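Local coordinates for nigerythrin (Desulfovibrio vulgaris subsp. vulgaris, PDB 1YUZ), which shows NADH peroxidase activity in vitro and carries a hemerythrin-like diiron centre and a rubredoxin-like iron centre in each subunit, at residues L108-A112 / Y156-Y160; L33-I37 / E80-V84; Y47-A51 / F66-A70. The contacts are given in a common frame with arbitrary orientation. Numbering follows the deposited sequence.

Contact 1: residues L108-A112 / Y156-Y160; sequences LISGA and YLAAY
Two α-helical turns, 108-112 and 156-160, run nearly antiparallel (crossing angle -159°) with axes 9.0 Å apart; the nearest CA atoms are those of Leu-108 and Tyr-156, 5.5 Å apart. The main bump is Leu-108 (m, t): its CD2 drops to 3.6 Å from Tyr-156 CD2 and 4.0 Å from Ala-159 CB, while its CD1 lies 4.1 Å from Tyr-160 CB. In return the Tyr-156 side chain (chi1 m) enters the hollow at Gly-111, CD1 being 3.5 Å from Gly-111 C; a CB on that residue would clash with the ring. Ala-112 CB fits 3.9 Å from Leu-157 CD2. Ile-109 (m, m) lays CD1 over one face of the Tyr-160 ring (chi1 t), a CH-pi contact 3.8 Å from the centroid. This apolar packing joins helices 104-132 and 136-161 of the ferritin-like four-helix bundle beside the diiron site, the Tyr-156 side chain lying about 6 Å from the Fe(II) ion. Leu-108 and Tyr-156 also touch helix 60-87, whereas the Tyr-160 hydroxyl is hydrogen-bonded to Lys-146 NZ of the second subunit.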
loop_
_atom_site.group_PDB
_atom_site.type_symbol
_atom_site.label_atom_id
_atom_site.label_comp_id
_atom_site.label_asym_id
_atom_site.label_seq_id
_atom_site.Cartn_x
_atom_site.Cartn_y
_atom_site.Cartn_z
ATOM N N LEU B 108 -9.956 -0.453 4.449
ATOM C CA LEU B 108 -8.943 0.161 3.600
ATOM C C LEU B 108 -7.741 -0.772 3.488
ATOM O O LEU B 108 -7.145 -0.892 2.426
ATOM C CB LEU B 108 -8.506 1.510 4.171
ATOM C CG LEU B 108 -9.483 2.669 3.967
ATOM C CD1 LEU B 108 -9.059 3.848 4.826
ATOM C CD2 LEU B 108 -9.519 3.062 2.502
ATOM N N ILE B 109 -7.386 -1.436 4.586
ATOM C CA ILE B 109 -6.262 -2.369 4.571
ATOM C C ILE B 109 -6.619 -3.591 3.716
ATOM O O ILE B 109 -5.799 -4.069 2.933
ATOM C CB ILE B 109 -5.885 -2.815 6.007
ATOM C CG1 ILE B 109 -5.281 -1.632 6.776
ATOM C CG2 ILE B 109 -4.917 -3.994 5.957
ATOM C CD1 ILE B 109 -3.963 -1.108 6.203
ATOM N N SER B 110 -7.841 -4.092 3.861
ATOM C CA SER B 110 -8.286 -5.230 3.065
ATOM C C SER B 110 -8.221 -4.839 1.591
ATOM O O SER B 110 -7.772 -5.613 0.746
ATOM C CB SER B 110 -9.720 -5.603 3.443
ATOM O OG SER B 110 -10.221 -6.632 2.608
ATOM N N GLY B 111 -8.673 -3.629 1.287
ATOM C CA GLY B 111 -8.631 -3.157 -0.082
ATOM C C GLY B 111 -7.202 -3.076 -0.586
ATOM O O GLY B 111 -6.889 -3.573 -1.665
ATOM N N ALA B 112 -6.324 -2.460 0.200
ATOM C CA ALA B 112 -4.931 -2.327 -0.197
ATOM C C ALA B 112 -4.294 -3.687 -0.448
ATOM O O ALA B 112 -3.580 -3.867 -1.434
ATOM C CB ALA B 112 -4.157 -1.574 0.869
ATOM N N TYR B 156 -5.660 3.821 -1.259
ATOM C CA TYR B 156 -6.190 3.250 -0.027
ATOM C C TYR B 156 -5.249 3.498 1.146
ATOM O O TYR B 156 -5.695 3.810 2.246
ATOM C CB TYR B 156 -6.429 1.750 -0.200
ATOM C CG TYR B 156 -7.673 1.402 -0.996
ATOM C CD1 TYR B 156 -7.735 0.226 -1.743
ATOM C CD2 TYR B 156 -8.811 2.210 -0.949
ATOM C CE1 TYR B 156 -8.896 -0.141 -2.414
ATOM C CE2 TYR B 156 -9.979 1.853 -1.617
ATOM C CZ TYR B 156 -10.015 0.676 -2.344
ATOM O OH TYR B 156 -11.181 0.308 -2.984
ATOM N N LEU B 157 -3.947 3.362 0.920
ATOM C CA LEU B 157 -2.988 3.594 1.993
ATOM C C LEU B 157 -2.965 5.070 2.381
ATOM O O LEU B 157 -2.852 5.405 3.559
ATOM C CB LEU B 157 -1.594 3.117 1.573
ATOM C CG LEU B 157 -1.494 1.604 1.337
ATOM C CD1 LEU B 157 -0.169 1.256 0.688
ATOM C CD2 LEU B 157 -1.648 0.867 2.652
ATOM N N ALA B 158 -3.085 5.957 1.398
ATOM C CA ALA B 158 -3.101 7.392 1.676
ATOM C C ALA B 158 -4.329 7.717 2.521
ATOM O O ALA B 158 -4.251 8.474 3.488
ATOM C CB ALA B 158 -3.143 8.180 0.372
ATOM N N ALA B 159 -5.465 7.136 2.155
ATOM C CA ALA B 159 -6.706 7.369 2.886
ATOM C C ALA B 159 -6.602 6.824 4.305
ATOM O O ALA B 159 -7.141 7.406 5.244
ATOM C CB ALA B 159 -7.867 6.713 2.158
ATOM N N TYR B 160 -5.908 5.701 4.456
ATOM C CA TYR B 160 -5.721 5.079 5.762
ATOM C C TYR B 160 -4.857 5.985 6.641
ATOM O O TYR B 160 -5.164 6.208 7.811
ATOM C CB TYR B 160 -5.043 3.719 5.578
ATOM C CG TYR B 160 -4.759 2.950 6.851
ATOM C CD1 TYR B 160 -5.698 2.065 7.383
ATOM C CD2 TYR B 160 -3.522 3.056 7.486
ATOM C CE1 TYR B 160 -5.405 1.298 8.506
ATOM C CE2 TYR B 160 -3.221 2.297 8.611
ATOM C CZ TYR B 160 -4.165 1.418 9.108
ATOM O OH TYR B 160 -3.850 0.633 10.191
#

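Contact 2: residues L33-I37 / E80-V84; sequences LKAAI and EYALV
A mostly apolar helix-helix contact, buried and with one carboxylate at its inner edge, joins helices 29-56 and 60-87. Segments 33-37 and 80-84 are both α-helical and antiparallel, splayed to 146° (crossing angle -146°) with axes 9.4 Å apart; the nearest CA pair is Leu-33 and Glu-80, at 5.9 Å. Leu-33 (m, t) spans a full turn of the partner: CD2 is 4.1 Å from Glu-80 CB, CD1 3.9 Å from Leu-83 CB, and CB 3.5 Å from Val-84 CG2. One turn on, Ile-37 (m, t) puts CG1 3.6 Å from Glu-80 CB and reaches with CD1 to Tyr-81 CB at 4.1 Å and Val-84 CG2 at 4.0 Å. The two helices form an antiparallel pair of the ferritin-like four-helix bundle that holds the diiron centre. Glu-80 (m, t) extends toward the bundle interior, OE1 lying 3.6 Å from Ala-36 CB, while OE2 is hydrogen-bonded to the Tyr-123 hydroxyl; its side chain is also about 4 Å from that of the iron ligand Glu-40. At the other margin the extended Lys-34 brings CE to 4.1 Å from Val-84 CG1, and its NZ forms a salt bridge with Glu-88.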
loop_
_atom_site.group_PDB
_atom_site.type_symbol
_atom_site.label_atom_id
_atom_site.label_comp_id
_atom_site.label_asym_id
_atom_site.label_seq_id
_atom_site.Cartn_x
_atom_site.Cartn_y
_atom_site.Cartn_z
ATOM N N LEU B 33 -8.940 -14.667 -18.238
ATOM C CA LEU B 33 -9.825 -13.524 -18.404
ATOM C C LEU B 33 -11.075 -13.738 -17.556
ATOM O O LEU B 33 -11.544 -12.822 -16.881
ATOM C CB LEU B 33 -10.217 -13.357 -19.876
ATOM C CG LEU B 33 -9.175 -12.685 -20.772
ATOM C CD1 LEU B 33 -9.498 -12.929 -22.240
ATOM C CD2 LEU B 33 -9.146 -11.193 -20.466
ATOM N N LYS B 34 -11.607 -14.958 -17.582
ATOM C CA LYS B 34 -12.798 -15.272 -16.806
ATOM C C LYS B 34 -12.495 -15.212 -15.316
ATOM O O LYS B 34 -13.327 -14.768 -14.524
ATOM C CB LYS B 34 -13.320 -16.663 -17.163
ATOM C CG LYS B 34 -13.801 -16.799 -18.591
ATOM C CD LYS B 34 -14.297 -18.210 -18.840
ATOM C CE LYS B 34 -14.751 -18.399 -20.271
ATOM N NZ LYS B 34 -15.177 -19.805 -20.504
ATOM N N ALA B 35 -11.305 -15.667 -14.935
ATOM C CA ALA B 35 -10.909 -15.653 -13.532
ATOM C C ALA B 35 -10.784 -14.214 -13.052
ATOM O O ALA B 35 -11.182 -13.884 -11.934
ATOM C CB ALA B 35 -9.589 -16.387 -13.349
ATOM N N ALA B 36 -10.230 -13.356 -13.900
ATOM C CA ALA B 36 -10.074 -11.952 -13.546
ATOM C C ALA B 36 -11.450 -11.321 -13.374
ATOM O O ALA B 36 -11.687 -10.584 -12.421
ATOM C CB ALA B 36 -9.292 -11.221 -14.626
ATOM N N ILE B 37 -12.363 -11.613 -14.294
ATOM C CA ILE B 37 -13.705 -11.058 -14.203
ATOM C C ILE B 37 -14.343 -11.501 -12.892
ATOM O O ILE B 37 -14.971 -10.702 -12.201
ATOM C CB ILE B 37 -14.581 -11.507 -15.391
ATOM C CG1 ILE B 37 -14.102 -10.804 -16.663
ATOM C CG2 ILE B 37 -16.046 -11.182 -15.124
ATOM C CD1 ILE B 37 -14.713 -11.341 -17.928
ATOM N N GLU B 80 -12.301 -6.825 -19.870
ATOM C CA GLU B 80 -12.067 -8.262 -19.898
ATOM C C GLU B 80 -13.228 -9.007 -20.545
ATOM O O GLU B 80 -13.020 -9.913 -21.356
ATOM C CB GLU B 80 -11.807 -8.757 -18.470
ATOM C CG GLU B 80 -10.503 -8.173 -17.920
ATOM C CD GLU B 80 -10.395 -8.154 -16.402
ATOM O OE1 GLU B 80 -11.364 -8.510 -15.700
ATOM O OE2 GLU B 80 -9.316 -7.764 -15.912
ATOM N N TYR B 81 -14.448 -8.607 -20.207
ATOM C CA TYR B 81 -15.639 -9.235 -20.766
ATOM C C TYR B 81 -15.684 -9.100 -22.288
ATOM O O TYR B 81 -16.045 -10.048 -22.991
ATOM C CB TYR B 81 -16.894 -8.608 -20.154
ATOM C CG TYR B 81 -18.182 -9.061 -20.799
ATOM C CD1 TYR B 81 -18.572 -10.398 -20.759
ATOM C CD2 TYR B 81 -19.011 -8.151 -21.452
ATOM C CE1 TYR B 81 -19.760 -10.820 -21.352
ATOM C CE2 TYR B 81 -20.201 -8.562 -22.050
ATOM C CZ TYR B 81 -20.567 -9.896 -21.995
ATOM O OH TYR B 81 -21.742 -10.308 -22.585
ATOM N N ALA B 82 -15.314 -7.927 -22.795
ATOM C CA ALA B 82 -15.328 -7.694 -24.235
ATOM C C ALA B 82 -14.477 -8.736 -24.950
ATOM O O ALA B 82 -14.853 -9.231 -26.013
ATOM C CB ALA B 82 -14.819 -6.297 -24.545
ATOM N N LEU B 83 -13.330 -9.068 -24.369
ATOM C CA LEU B 83 -12.447 -10.059 -24.970
ATOM C C LEU B 83 -13.041 -11.460 -24.890
ATOM O O LEU B 83 -12.992 -12.218 -25.858
ATOM C CB LEU B 83 -11.075 -10.044 -24.293
ATOM C CG LEU B 83 -10.210 -8.799 -24.503
ATOM C CD1 LEU B 83 -8.847 -9.016 -23.864
ATOM C CD2 LEU B 83 -10.056 -8.524 -25.993
ATOM N N VAL B 84 -13.602 -11.807 -23.738
ATOM C CA VAL B 84 -14.201 -13.123 -23.569
ATOM C C VAL B 84 -15.397 -13.303 -24.504
ATOM O O VAL B 84 -15.584 -14.372 -25.086
ATOM C CB VAL B 84 -14.670 -13.343 -22.113
ATOM C CG1 VAL B 84 -15.375 -14.687 -21.993
ATOM C CG2 VAL B 84 -13.477 -13.287 -21.168
#

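Contact 3: residues Y47-A51 / F66-A70; sequences YTAFA and FEATA
Close to the short connection between the first two helices of the ferritin-like four-helix bundle, α-helical segments 47-51 and 66-70 pack antiparallel at 165° (crossing angle -165°), axes 8.2 Å apart, with Ala-51 CA 5.1 Å from Phe-66 CA. Tyr-47 (chi1 m) points across the interface: its CB meets Ala-70 CB at 3.8 Å and its CE1 meets Thr-69 CG2 at 3.5 Å. The phenol hydroxyl is hydrogen-bonded to Glu-115, a ligand of the Fe(II) ion, and the side chain of Thr-69 is about 4 Å from that ion, so this end of the contact borders the diiron site. At the outer margin, Thr-48 OG1 lies 3.9 Å from Ala-70 CB and is hydrogen-bonded to His-44 O in its own helix. The CA-to-CB bond of Phe-50 (chi1 m) points to the partner while the ring swings off toward helix 104-132. That ring turns its edge to the face of Phe-66 (chi1 m) in an offset edge-to-face pair, centroids 5.3 Å apart and planes at 66°; over the same face sits Phe-50 CB, a CH-pi contact 3.5 Å from the centroid and only 3° off the ring normal. Ala-51, being small, admits the close backbone approach: its CB touches Phe-66 CB at 3.6 Å and, beside the Glu-67 carboxylate's salt bridge with Arg-55, Glu-67 CG at 3.4 Å.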
loop_
_atom_site.group_PDB
_atom_site.type_symbol
_atom_site.label_atom_id
_atom_site.label_comp_id
_atom_site.label_asym_id
_atom_site.label_seq_id
_atom_site.Cartn_x
_atom_site.Cartn_y
_atom_site.Cartn_z
ATOM N N TYR B 47 -15.947 -3.469 -2.449
ATOM C CA TYR B 47 -15.799 -2.024 -2.365
ATOM C C TYR B 47 -17.132 -1.319 -2.211
ATOM O O TYR B 47 -17.221 -0.279 -1.558
ATOM C CB TYR B 47 -15.060 -1.517 -3.595
ATOM C CG TYR B 47 -13.634 -2.011 -3.654
ATOM C CD1 TYR B 47 -12.893 -1.916 -4.827
ATOM C CD2 TYR B 47 -13.022 -2.574 -2.527
ATOM C CE1 TYR B 47 -11.578 -2.367 -4.881
ATOM C CE2 TYR B 47 -11.707 -3.029 -2.571
ATOM C CZ TYR B 47 -10.995 -2.920 -3.751
ATOM O OH TYR B 47 -9.696 -3.366 -3.806
ATOM N N THR B 48 -18.168 -1.886 -2.814
ATOM C CA THR B 48 -19.499 -1.312 -2.708
ATOM C C THR B 48 -19.964 -1.441 -1.255
ATOM O O THR B 48 -20.535 -0.506 -0.690
ATOM C CB THR B 48 -20.468 -2.035 -3.655
ATOM O OG1 THR B 48 -20.058 -1.793 -5.005
ATOM C CG2 THR B 48 -21.896 -1.531 -3.465
ATOM N N ALA B 49 -19.700 -2.592 -0.644
ATOM C CA ALA B 49 -20.078 -2.792 0.750
ATOM C C ALA B 49 -19.228 -1.875 1.639
ATOM O O ALA B 49 -19.729 -1.277 2.591
ATOM C CB ALA B 49 -19.881 -4.248 1.147
ATOM N N PHE B 50 -17.939 -1.767 1.326
ATOM C CA PHE B 50 -17.046 -0.909 2.101
ATOM C C PHE B 50 -17.495 0.554 2.035
ATOM O O PHE B 50 -17.413 1.282 3.023
ATOM C CB PHE B 50 -15.612 -1.016 1.578
ATOM C CG PHE B 50 -14.908 -2.299 1.945
ATOM C CD1 PHE B 50 -13.605 -2.519 1.513
ATOM C CD2 PHE B 50 -15.522 -3.271 2.733
ATOM C CE1 PHE B 50 -12.920 -3.681 1.858
ATOM C CE2 PHE B 50 -14.838 -4.439 3.083
ATOM C CZ PHE B 50 -13.537 -4.641 2.643
ATOM N N ALA B 51 -17.965 0.983 0.866
ATOM C CA ALA B 51 -18.424 2.359 0.691
ATOM C C ALA B 51 -19.641 2.635 1.562
ATOM O O ALA B 51 -19.714 3.658 2.241
ATOM C CB ALA B 51 -18.766 2.616 -0.769
ATOM N N PHE B 66 -14.053 4.442 -2.178
ATOM C CA PHE B 66 -14.476 3.063 -2.404
ATOM C C PHE B 66 -15.431 2.990 -3.592
ATOM O O PHE B 66 -15.381 2.048 -4.379
ATOM C CB PHE B 66 -15.157 2.489 -1.156
ATOM C CG PHE B 66 -14.196 2.014 -0.096
ATOM C CD1 PHE B 66 -14.332 2.436 1.223
ATOM C CD2 PHE B 66 -13.177 1.118 -0.409
ATOM C CE1 PHE B 66 -13.469 1.970 2.214
ATOM C CE2 PHE B 66 -12.311 0.648 0.579
ATOM C CZ PHE B 66 -12.460 1.076 1.887
ATOM N N GLU B 67 -16.295 3.991 -3.727
ATOM C CA GLU B 67 -17.245 4.015 -4.833
ATOM C C GLU B 67 -16.517 4.219 -6.156
ATOM O O GLU B 67 -16.843 3.578 -7.156
ATOM C CB GLU B 67 -18.283 5.113 -4.595
ATOM C CG GLU B 67 -19.142 4.814 -3.379
ATOM C CD GLU B 67 -19.951 6.000 -2.889
ATOM O OE1 GLU B 67 -19.673 7.144 -3.303
ATOM O OE2 GLU B 67 -20.862 5.779 -2.063
ATOM N N ALA B 68 -15.518 5.095 -6.159
ATOM C CA ALA B 68 -14.746 5.346 -7.365
ATOM C C ALA B 68 -13.971 4.088 -7.744
ATOM O O ALA B 68 -13.903 3.721 -8.914
ATOM C CB ALA B 68 -13.781 6.505 -7.139
ATOM N N THR B 69 -13.400 3.414 -6.751
ATOM C CA THR B 69 -12.626 2.211 -7.032
ATOM C C THR B 69 -13.525 1.065 -7.496
ATOM O O THR B 69 -13.137 0.277 -8.357
ATOM C CB THR B 69 -11.782 1.793 -5.817
ATOM O OG1 THR B 69 -11.069 2.937 -5.324
ATOM C CG2 THR B 69 -10.758 0.746 -6.229
ATOM N N ALA B 70 -14.728 0.971 -6.941
ATOM C CA ALA B 70 -15.653 -0.066 -7.377
ATOM C C ALA B 70 -15.940 0.193 -8.854
ATOM O O ALA B 70 -15.944 -0.727 -9.671
ATOM C CB ALA B 70 -16.942 -0.001 -6.574
#

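Overall arrangement
All three contacts are antiparallel helix pairs of one four-helix bundle. Contact 1 is the most buried (seven of eight touching residues); contact 3 follows with six and an exposed Thr-48, and contact 2 has five, the rest partly exposed. Contacts 2 and 3 join the same helices, 29-56 and 60-87, with centres about 21 Å apart; contact 1 joins the other two. Tyr-156 of contact 1 packs its hydroxyl against Tyr-47, Phe-66 and Thr-69 of contact 3, so three aromatic rings and a threonine gather beside the diiron site. Contact 2 relies on aliphatic side chains, with Glu-80 about 7 Å from that site's Fe(III) ion. Contact 1 alone reaches the second subunit.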